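Long-range contacts in hypothetical protein (Bacteroides caccae, PDB 4M8R), which is of unknown function, its fold combining an N-terminal Ig-like domain with a WD40-like domain of the beta-propeller type: residues 23-28 / 104-109; 29-34 / 79-84; 45-50 / 91-96. All blocks are in the same frame, centred on the assembly; numbering follows the deposited sequence.

Contact 1 (23-28 / 104-109); sequences QTVKPG and GKVLLA. With PO4 (phosphate ion), chain D.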
loop_
_atom_site.group_PDB
_atom_site.type_symbol
_atom_site.label_atom_id
_atom_site.label_comp_id
_atom_site.label_asym_id
_atom_site.label_seq_id
_atom_site.Cartn_x
_atom_site.Cartn_y
_atom_site.Cartn_z
ATOM N N GLN A 23 36.213 -8.401 3.942
ATOM C CA GLN A 23 36.348 -8.782 2.548
ATOM C C GLN A 23 34.970 -8.895 1.925
ATOM O O GLN A 23 33.950 -8.877 2.619
ATOM C CB GLN A 23 37.086 -10.114 2.426
ATOM C CG GLN A 23 38.517 -10.078 2.946
ATOM C CD GLN A 23 39.219 -11.426 2.843
ATOM O OE1 GLN A 23 38.712 -12.368 2.224
ATOM N NE2 GLN A 23 40.393 -11.526 3.458
ATOM N N THR A 24 34.946 -9.001 0.606
ATOM C CA THR A 24 33.716 -9.240 -0.118
ATOM C C THR A 24 33.510 -10.749 -0.264
ATOM O O THR A 24 34.412 -11.471 -0.689
ATOM C CB THR A 24 33.737 -8.552 -1.498
ATOM O OG1 THR A 24 33.850 -7.134 -1.315
ATOM C CG2 THR A 24 32.455 -8.853 -2.277
ATOM N N VAL A 25 32.324 -11.215 0.098
ATOM C CA VAL A 25 31.988 -12.630 -0.007
ATOM C C VAL A 25 30.699 -12.780 -0.806
ATOM O O VAL A 25 29.953 -11.822 -0.957
ATOM C CB VAL A 25 31.848 -13.286 1.385
ATOM C CG1 VAL A 25 33.169 -13.227 2.130
ATOM C CG2 VAL A 25 30.756 -12.621 2.212
ATOM N N LYS A 26 30.448 -13.974 -1.330
ATOM C CA LYS A 26 29.273 -14.210 -2.171
ATOM C C LYS A 26 28.216 -15.038 -1.444
ATOM O O LYS A 26 28.547 -15.886 -0.620
ATOM C CB LYS A 26 29.679 -14.917 -3.466
ATOM C CG LYS A 26 30.443 -14.025 -4.435
ATOM C CD LYS A 26 31.044 -14.813 -5.593
ATOM C CE LYS A 26 32.241 -15.644 -5.149
ATOM N NZ LYS A 26 33.127 -16.020 -6.289
ATOM N N PRO A 27 26.933 -14.793 -1.748
ATOM C CA PRO A 27 25.894 -15.693 -1.284
ATOM C C PRO A 27 26.214 -17.137 -1.643
ATOM O O PRO A 27 26.581 -17.413 -2.781
ATOM C CB PRO A 27 24.657 -15.216 -2.046
ATOM C CG PRO A 27 24.892 -13.767 -2.241
ATOM C CD PRO A 27 26.377 -13.614 -2.430
ATOM N N GLY A 28 26.083 -18.042 -0.676
ATOM C CA GLY A 28 26.432 -19.451 -0.872
ATOM C C GLY A 28 27.828 -19.826 -0.391
ATOM O O GLY A 28 28.110 -21.008 -0.202
ATOM N N GLY A 104 32.842 -9.823 13.657
ATOM C CA GLY A 104 33.396 -9.087 12.528
ATOM C C GLY A 104 32.360 -8.729 11.485
ATOM O O GLY A 104 31.171 -9.002 11.658
ATOM N N LYS A 105 32.824 -8.132 10.394
ATOM C CA LYS A 105 31.952 -7.667 9.326
ATOM C C LYS A 105 32.443 -8.155 7.981
ATOM O O LYS A 105 33.641 -8.346 7.780
ATOM C CB LYS A 105 31.923 -6.147 9.306
ATOM C CG LYS A 105 31.536 -5.520 10.633
ATOM C CD LYS A 105 31.641 -4.006 10.583
ATOM C CE LYS A 105 33.083 -3.548 10.460
ATOM N NZ LYS A 105 33.198 -2.069 10.556
ATOM N N VAL A 106 31.509 -8.359 7.064
ATOM C CA VAL A 106 31.841 -8.674 5.685
ATOM C C VAL A 106 30.928 -7.898 4.768
ATOM O O VAL A 106 29.881 -7.416 5.189
ATOM C CB VAL A 106 31.708 -10.179 5.373
ATOM C CG1 VAL A 106 32.708 -10.982 6.187
ATOM C CG2 VAL A 106 30.293 -10.681 5.628
ATOM N N LEU A 107 31.350 -7.754 3.519
ATOM C CA LEU A 107 30.510 -7.181 2.485
ATOM C C LEU A 107 29.966 -8.347 1.672
ATOM O O LEU A 107 30.733 -9.115 1.083
ATOM C CB LEU A 107 31.317 -6.228 1.608
ATOM C CG LEU A 107 30.567 -5.513 0.478
ATOM C CD1 LEU A 107 29.372 -4.736 1.007
ATOM C CD2 LEU A 107 31.511 -4.581 -0.268
ATOM N N LEU A 108 28.647 -8.497 1.668
ATOM C CA LEU A 108 27.993 -9.612 0.988
ATOM C C LEU A 108 27.442 -9.135 -0.347
ATOM O O LEU A 108 26.626 -8.217 -0.389
ATOM C CB LEU A 108 26.856 -10.163 1.856
ATOM C CG LEU A 108 26.096 -11.383 1.330
ATOM C CD1 LEU A 108 27.018 -12.580 1.166
ATOM C CD2 LEU A 108 24.954 -11.715 2.269
ATOM N N ALA A 109 27.881 -9.760 -1.432
ATOM C CA ALA A 109 27.434 -9.376 -2.768
ATOM C C ALA A 109 25.944 -9.651 -2.923
ATOM O O ALA A 109 25.385 -10.461 -2.194
ATOM C CB ALA A 109 28.223 -10.124 -3.830
HETATM P P PO4 D . 31.667 -0.416 13.055
HETATM O O1 PO4 D . 30.921 -1.278 14.046
HETATM O O2 PO4 D . 31.114 -0.591 11.661
HETATM O O3 PO4 D . 31.559 1.042 13.430
HETATM O O4 PO4 D . 33.106 -0.859 13.073
#
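V25 and L108 form the apolar centre, crossing at about a right angle with V25 CG2 3.9 Å from L108 CD1. V25 CG2 also lies 4.0 Å from V106 CG2. With chi1 at -63° V25 CG1 lies anti to the carbonyl carbon, which leaves CG2 wedged between N and C, where it serves both partners. Farther along, the ring of P27 leans obliquely on L108, its CD 3.8 Å from L108 CD1, and P27 CD also comes within 4.2 Å of A109 CB. M81 and V90 pack against V106 and L108 from this side. On the other face T24 and L107 lie side by side and point the same way; OG1 of T24 rests 3.6 Å from L107 CD2, and that side is the more exposed one.

Between the faces run three parallel-strand bonds. V25 sits opposite L108 but bonds to the residues flanking it, giving its N to L107 O (2.8 Å) and taking A109 N on its own O. The third runs from L107 N to Q23 O. L107 O gains a CA-H...O contact from T24 CA as well.

At the polar edge K105 bends at chi3 and gives NZ to two oxygens of one phosphate, O2 and O4, at 2.8 Å from each. R89 holds that ion too, as do R213 and N238 of the second subunit.

Such a short N-terminal strand running parallel to the last strand resembles the A'-G pairing of Ig-like domains. The chemistry divides accordingly: backbone bonds and valine-leucine packing close the sandwich edge, while the lysine at the far end joins a phosphate-bridged subunit boundary, though the ion probably came from the crystallisation liquor.

Contact 2 (29-34 / 79-84); sequences DIVHIY and IRMPYR. With PO4 (phosphate ion), chain F.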
loop_
_atom_site.group_PDB
_atom_site.type_symbol
_atom_site.label_atom_id
_atom_site.label_comp_id
_atom_site.label_asym_id
_atom_site.label_seq_id
_atom_site.Cartn_x
_atom_site.Cartn_y
_atom_site.Cartn_z
ATOM N N ASP A 29 28.706 -18.833 -0.224
ATOM C CA ASP A 29 30.065 -19.059 0.274
ATOM C C ASP A 29 30.056 -19.491 1.727
ATOM O O ASP A 29 29.113 -19.202 2.471
ATOM C CB ASP A 29 30.919 -17.779 0.186
ATOM C CG ASP A 29 31.432 -17.495 -1.209
ATOM O OD1 ASP A 29 31.204 -18.317 -2.127
ATOM O OD2 ASP A 29 32.100 -16.446 -1.377
ATOM N N ILE A 30 31.128 -20.171 2.118
ATOM C CA ILE A 30 31.382 -20.507 3.508
ATOM C C ILE A 30 32.277 -19.444 4.133
ATOM O O ILE A 30 33.350 -19.149 3.612
ATOM C CB ILE A 30 32.107 -21.861 3.625
ATOM C CG1 ILE A 30 31.268 -22.992 3.019
ATOM C CG2 ILE A 30 32.442 -22.167 5.079
ATOM C CD1 ILE A 30 29.937 -23.211 3.708
ATOM N N VAL A 31 31.833 -18.876 5.246
ATOM C CA VAL A 31 32.643 -17.952 6.034
ATOM C C VAL A 31 33.073 -18.644 7.325
ATOM O O VAL A 31 32.293 -19.380 7.926
ATOM C CB VAL A 31 31.857 -16.662 6.334
ATOM C CG1 VAL A 31 32.458 -15.886 7.499
ATOM C CG2 VAL A 31 31.800 -15.798 5.084
ATOM N N HIS A 32 34.315 -18.400 7.743
ATOM C CA HIS A 32 34.899 -19.090 8.887
ATOM C C HIS A 32 35.050 -18.179 10.081
ATOM O O HIS A 32 35.496 -17.039 9.956
ATOM C CB HIS A 32 36.263 -19.644 8.521
ATOM C CG HIS A 32 36.224 -20.574 7.356
ATOM N ND1 HIS A 32 36.299 -20.133 6.054
ATOM C CD2 HIS A 32 36.084 -21.917 7.291
ATOM C CE1 HIS A 32 36.228 -21.166 5.235
ATOM N NE2 HIS A 32 36.097 -22.261 5.961
ATOM N N ILE A 33 34.682 -18.708 11.240
ATOM C CA ILE A 33 34.783 -18.005 12.500
ATOM C C ILE A 33 35.761 -18.756 13.379
ATOM O O ILE A 33 35.729 -19.981 13.424
ATOM C CB ILE A 33 33.417 -17.961 13.196
ATOM C CG1 ILE A 33 32.496 -16.996 12.461
ATOM C CG2 ILE A 33 33.564 -17.542 14.651
ATOM C CD1 ILE A 33 31.036 -17.183 12.825
ATOM N N TYR A 34 36.617 -18.020 14.081
ATOM C CA TYR A 34 37.611 -18.624 14.961
ATOM C C TYR A 34 37.579 -17.988 16.344
ATOM O O TYR A 34 37.008 -16.919 16.528
ATOM C CB TYR A 34 39.012 -18.510 14.354
ATOM C CG TYR A 34 39.483 -17.098 14.116
ATOM C CD1 TYR A 34 40.153 -16.391 15.104
ATOM C CD2 TYR A 34 39.266 -16.472 12.894
ATOM C CE1 TYR A 34 40.596 -15.095 14.882
ATOM C CE2 TYR A 34 39.701 -15.181 12.660
ATOM C CZ TYR A 34 40.371 -14.494 13.657
ATOM O OH TYR A 34 40.804 -13.212 13.424
ATOM N N ILE A 79 30.064 -21.025 8.672
ATOM C CA ILE A 79 28.687 -20.609 8.403
ATOM C C ILE A 79 28.495 -20.342 6.921
ATOM O O ILE A 79 29.458 -20.063 6.213
ATOM C CB ILE A 79 28.295 -19.356 9.211
ATOM C CG1 ILE A 79 29.092 -18.131 8.757
ATOM C CG2 ILE A 79 28.513 -19.614 10.692
ATOM C CD1 ILE A 79 28.808 -16.881 9.564
ATOM N N ARG A 80 27.255 -20.462 6.452
ATOM C CA ARG A 80 26.941 -20.219 5.048
ATOM C C ARG A 80 26.321 -18.836 4.893
ATOM O O ARG A 80 25.468 -18.458 5.680
ATOM C CB ARG A 80 25.988 -21.294 4.510
ATOM C CG ARG A 80 25.959 -21.357 2.991
ATOM C CD ARG A 80 25.205 -22.568 2.473
ATOM N NE ARG A 80 25.908 -23.827 2.731
ATOM C CZ ARG A 80 26.957 -24.283 2.035
ATOM N NH1 ARG A 80 27.466 -23.589 1.018
ATOM N NH2 ARG A 80 27.511 -25.451 2.366
HETATM N N MSE A 81 26.762 -18.086 3.889
HETATM C CA MSE A 81 26.208 -16.760 3.618
HETATM C C MSE A 81 24.938 -16.936 2.823
HETATM O O MSE A 81 24.896 -17.716 1.871
HETATM C CB MSE A 81 27.206 -15.891 2.848
HETATM C CG MSE A 81 28.546 -15.704 3.568
HETATM SE SE MSE A 81 28.314 -14.978 5.386
HETATM C CE MSE A 81 27.490 -13.257 4.931
ATOM N N PRO A 82 23.870 -16.220 3.208
ATOM C CA PRO A 82 22.564 -16.411 2.583
ATOM C C PRO A 82 22.340 -15.684 1.256
ATOM O O PRO A 82 22.983 -14.669 0.968
ATOM C CB PRO A 82 21.606 -15.842 3.626
ATOM C CG PRO A 82 22.389 -14.774 4.298
ATOM C CD PRO A 82 23.797 -15.284 4.348
ATOM N N TYR A 83 21.410 -16.227 0.474
ATOM C CA TYR A 83 20.875 -15.571 -0.715
ATOM C C TYR A 83 19.713 -14.665 -0.326
ATOM O O TYR A 83 19.333 -14.607 0.840
ATOM C CB TYR A 83 20.387 -16.622 -1.722
ATOM C CG TYR A 83 21.494 -17.419 -2.374
ATOM C CD1 TYR A 83 22.011 -18.557 -1.766
ATOM C CD2 TYR A 83 22.016 -17.035 -3.606
ATOM C CE1 TYR A 83 23.031 -19.285 -2.362
ATOM C CE2 TYR A 83 23.024 -17.756 -4.210
ATOM C CZ TYR A 83 23.529 -18.883 -3.586
ATOM O OH TYR A 83 24.541 -19.593 -4.198
ATOM N N ARG A 84 19.177 -13.952 -1.313
ATOM C CA ARG A 84 17.922 -13.188 -1.211
ATOM C C ARG A 84 18.012 -11.852 -0.474
ATOM O O ARG A 84 16.987 -11.222 -0.221
ATOM C CB ARG A 84 16.776 -14.041 -0.638
ATOM C CG ARG A 84 16.527 -15.320 -1.421
ATOM C CD ARG A 84 15.293 -16.067 -0.951
ATOM N NE ARG A 84 14.938 -17.121 -1.901
ATOM C CZ ARG A 84 15.524 -18.315 -1.980
ATOM N NH1 ARG A 84 16.508 -18.657 -1.155
ATOM N NH2 ARG A 84 15.121 -19.180 -2.906
HETATM P P PO4 F . 35.220 -25.712 5.412
HETATM O O1 PO4 F . 36.627 -25.838 5.955
HETATM O O2 PO4 F . 35.075 -24.407 4.662
HETATM O O3 PO4 F . 34.932 -26.837 4.444
HETATM O O4 PO4 F . 34.244 -25.760 6.569
#
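I30 lays its CD1 over one face of the R80 guanidinium, 3.4 Å above the plane and offset toward the rim, with CZ and NH2 of R80 each 3.6 Å from this methyl. Chi2 of I30, -62°, turns CD1 to that spot. An aliphatic group thus covers a cationic one on the outer face of the sheet, while R80 NH1 makes a weak hydrogen bond to G28 O.

Beside it, I30 CG2 lies over a face of the H32 ring. H32 gives NE2 to O2 of a phosphate, probably from the crystallisation liquor, at 2.7 Å; its ND1 bonds to E20, and S78 shares the ion.

Across the contact the other face, with V31, I33, I79 and M81, is apolar. V31 CG2 touches selenomethionine M81 at both CG and SE, 3.6 Å from each; chi2 of M81, -55°, swings SE back to this methyl. I79 CG1 packs on V31 CB, and I79 CD1 meets I33 CD1 at 4.0 Å.

V31 and I79 form an antiparallel hydrogen-bonded pair, closed by V31 N to I79 O and I79 N to V31 O (2.9 Å); M81 N to D29 O carries the pairing past the strand end. D29 keeps OD2 for the backbone N of K26.

Strand 30-36 lies between 16-18 and 76-80, which continues the sheet to 60-72. The inner side chains face across the sandwich: I79 and M81 reach F46 of strand 43-50, and I33 and M81 meet strand 99-108.

Contact 3 (45-50 / 91-96); sequences DFDFRW and EIFLNR. With PO4 (phosphate ion), chain C.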
loop_
_atom_site.group_PDB
_atom_site.type_symbol
_atom_site.label_atom_id
_atom_site.label_comp_id
_atom_site.label_asym_id
_atom_site.label_seq_id
_atom_site.Cartn_x
_atom_site.Cartn_y
_atom_site.Cartn_z
ATOM N N ASP A 45 24.318 -14.959 14.474
ATOM C CA ASP A 45 23.326 -14.030 13.926
ATOM C C ASP A 45 23.969 -13.057 12.948
ATOM O O ASP A 45 25.120 -12.657 13.122
ATOM C CB ASP A 45 22.695 -13.200 15.048
ATOM C CG ASP A 45 21.646 -13.955 15.825
ATOM O OD1 ASP A 45 20.848 -14.702 15.209
ATOM O OD2 ASP A 45 21.610 -13.779 17.060
ATOM N N PHE A 46 23.193 -12.663 11.942
ATOM C CA PHE A 46 23.586 -11.634 10.991
ATOM C C PHE A 46 22.752 -10.386 11.214
ATOM O O PHE A 46 21.561 -10.487 11.510
ATOM C CB PHE A 46 23.286 -12.083 9.565
ATOM C CG PHE A 46 24.109 -13.237 9.081
ATOM C CD1 PHE A 46 25.490 -13.234 9.209
ATOM C CD2 PHE A 46 23.500 -14.296 8.419
ATOM C CE1 PHE A 46 26.245 -14.288 8.717
ATOM C CE2 PHE A 46 24.248 -15.350 7.932
ATOM C CZ PHE A 46 25.622 -15.347 8.081
ATOM N N ASP A 47 23.373 -9.220 11.052
ATOM C CA ASP A 47 22.648 -7.964 10.864
ATOM C C ASP A 47 23.065 -7.385 9.510
ATOM O O ASP A 47 24.251 -7.285 9.216
ATOM C CB ASP A 47 22.957 -6.963 11.988
ATOM C CG ASP A 47 22.149 -7.229 13.276
ATOM O OD1 ASP A 47 21.394 -8.227 13.357
ATOM O OD2 ASP A 47 22.270 -6.420 14.223
ATOM N N PHE A 48 22.084 -7.009 8.694
ATOM C CA PHE A 48 22.328 -6.499 7.345
ATOM C C PHE A 48 22.036 -5.003 7.260
ATOM O O PHE A 48 21.061 -4.523 7.838
ATOM C CB PHE A 48 21.428 -7.222 6.334
ATOM C CG PHE A 48 21.675 -8.704 6.242
ATOM C CD1 PHE A 48 21.148 -9.571 7.186
ATOM C CD2 PHE A 48 22.395 -9.233 5.189
ATOM C CE1 PHE A 48 21.360 -10.934 7.094
ATOM C CE2 PHE A 48 22.614 -10.591 5.091
ATOM C CZ PHE A 48 22.100 -11.444 6.049
ATOM N N ARG A 49 22.874 -4.284 6.520
ATOM C CA ARG A 49 22.639 -2.877 6.198
ATOM C C ARG A 49 22.903 -2.662 4.714
ATOM O O ARG A 49 23.967 -3.022 4.227
ATOM C CB ARG A 49 23.571 -1.988 7.008
ATOM C CG ARG A 49 23.305 -0.496 6.838
ATOM C CD ARG A 49 24.559 0.324 7.113
ATOM N NE ARG A 49 25.581 0.106 6.088
ATOM C CZ ARG A 49 26.816 0.596 6.134
ATOM N NH1 ARG A 49 27.211 1.350 7.157
ATOM N NH2 ARG A 49 27.666 0.322 5.152
ATOM N N TRP A 50 21.942 -2.087 3.998
ATOM C CA TRP A 50 22.104 -1.874 2.560
ATOM C C TRP A 50 21.552 -0.545 2.044
ATOM O O TRP A 50 20.668 0.052 2.645
ATOM C CB TRP A 50 21.477 -3.028 1.777
ATOM C CG TRP A 50 19.984 -3.118 1.867
ATOM C CD1 TRP A 50 19.080 -2.398 1.154
ATOM C CD2 TRP A 50 19.226 -4.013 2.688
ATOM N NE1 TRP A 50 17.805 -2.773 1.488
ATOM C CE2 TRP A 50 17.863 -3.765 2.424
ATOM C CE3 TRP A 50 19.565 -5.001 3.621
ATOM C CZ2 TRP A 50 16.830 -4.464 3.065
ATOM C CZ3 TRP A 50 18.535 -5.698 4.263
ATOM C CH2 TRP A 50 17.184 -5.420 3.978
ATOM N N GLU A 91 27.153 -7.682 9.614
ATOM C CA GLU A 91 27.865 -7.865 10.868
ATOM C C GLU A 91 27.478 -9.216 11.448
ATOM O O GLU A 91 26.293 -9.563 11.496
ATOM C CB GLU A 91 27.546 -6.750 11.858
ATOM C CG GLU A 91 28.414 -6.803 13.109
ATOM C CD GLU A 91 28.436 -5.505 13.892
ATOM O OE1 GLU A 91 27.611 -4.602 13.611
ATOM O OE2 GLU A 91 29.282 -5.394 14.806
ATOM N N ILE A 92 28.493 -9.965 11.877
ATOM C CA ILE A 92 28.341 -11.345 12.321
ATOM C C ILE A 92 28.515 -11.418 13.833
ATOM O O ILE A 92 29.546 -11.002 14.364
ATOM C CB ILE A 92 29.377 -12.245 11.622
ATOM C CG1 ILE A 92 29.200 -12.157 10.106
ATOM C CG2 ILE A 92 29.243 -13.693 12.071
ATOM C CD1 ILE A 92 30.329 -12.776 9.317
ATOM N N PHE A 93 27.500 -11.948 14.514
ATOM C CA PHE A 93 27.473 -12.005 15.974
ATOM C C PHE A 93 27.448 -13.436 16.489
ATOM O O PHE A 93 26.705 -14.271 15.976
ATOM C CB PHE A 93 26.218 -11.305 16.503
ATOM C CG PHE A 93 26.155 -9.842 16.197
ATOM C CD1 PHE A 93 26.722 -8.916 17.060
ATOM C CD2 PHE A 93 25.508 -9.385 15.060
ATOM C CE1 PHE A 93 26.655 -7.564 16.786
ATOM C CE2 PHE A 93 25.439 -8.032 14.778
ATOM C CZ PHE A 93 26.013 -7.121 15.641
ATOM N N LEU A 94 28.230 -13.707 17.526
ATOM C CA LEU A 94 28.090 -14.949 18.279
ATOM C C LEU A 94 26.943 -14.783 19.270
ATOM O O LEU A 94 26.907 -13.810 20.017
ATOM C CB LEU A 94 29.371 -15.272 19.039
ATOM C CG LEU A 94 29.389 -16.626 19.753
ATOM C CD1 LEU A 94 29.251 -17.764 18.757
ATOM C CD2 LEU A 94 30.664 -16.777 20.569
ATOM N N ASN A 95 26.012 -15.731 19.269
ATOM C CA ASN A 95 24.830 -15.669 20.128
ATOM C C ASN A 95 24.830 -16.839 21.104
ATOM O O ASN A 95 24.600 -17.980 20.705
ATOM C CB ASN A 95 23.558 -15.676 19.262
ATOM C CG ASN A 95 22.280 -15.536 20.074
ATOM O OD1 ASN A 95 22.310 -15.307 21.282
ATOM N ND2 ASN A 95 21.142 -15.677 19.402
ATOM N N ARG A 96 25.108 -16.552 22.375
ATOM C CA ARG A 96 25.058 -17.557 23.432
ATOM C C ARG A 96 23.880 -17.260 24.355
ATOM O O ARG A 96 24.006 -16.470 25.292
ATOM C CB ARG A 96 26.385 -17.592 24.212
ATOM C CG ARG A 96 26.397 -18.554 25.400
ATOM C CD ARG A 96 27.609 -19.470 25.406
ATOM N NE ARG A 96 28.832 -18.817 25.872
ATOM C CZ ARG A 96 29.997 -18.780 25.223
ATOM N NH1 ARG A 96 30.162 -19.354 24.035
ATOM N NH2 ARG A 96 31.023 -18.153 25.782
HETATM P P PO4 C . 30.970 1.618 6.425
HETATM O O1 PO4 C . 31.368 0.287 7.036
HETATM O O2 PO4 C . 30.497 1.418 5.009
HETATM O O3 PO4 C . 29.858 2.229 7.227
HETATM O O4 PO4 C . 32.140 2.563 6.476
#
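F46 turns the edge of its ring to I92, whose CG1 lies in the ring plane, 3.9 Å from F46 CE1; the two side chains run side by side. On the other face of the sheet the F93 ring has D45 O near its edge. D47 crosses F93 at about a right angle, with OD2 3.6 Å from F93 CE2 and carboxylate and ring planes 60° apart. F191 of the second subunit packs edge-to-face with F93. The third flat group, the R49 guanidinium, holds a phosphate, probably from the crystallisation liquor, at its edge through two nearly straight bonds, NH1 to O3 (2.8 Å) and NH2 to O2 (3.0 Å); R213 of the second subunit shares the ion.

Four backbone bonds join the strands: D45 and F93 exchange a pair, as do D47 and E91.

The buried acids find partners elsewhere. D45 OD2 makes a salt bridge with R100, D47 OD1 with K234 of the second subunit, and E91 OE2 bonds to S102. D47 OD2 and E91 OE1 are 5.7 Å apart, a like-charge proximity that K234 probably eases.

Strand 43-50 is flanked by 60-72 and 88-96, which in turn pairs with 99-108. F46 points inward among V90, A67 and P82, while the D47, E91 and F93 side meets the second subunit.

All three contacts belong to the same Ig-like sandwich. In contact 3, which lies inside the sheet, every touching residue is buried in the assembly, whereas contacts 1 and 2 are partly buried, and contact 1 includes an outermost strand, 24-25. Contact 1 pairs parallel strands, the others antiparallel ones. G28 and M81 link contacts 1 and 2 through the backbone; G104 O to I92 N joins contact 1 to contact 3. Contacts 2 and 3 instead meet through side chains, F46 and F48 against I79, M81 and P82. Their outer faces differ: contact 3 turns acids and F93 to a second subunit, while no other chain of the assembly touches contact 2.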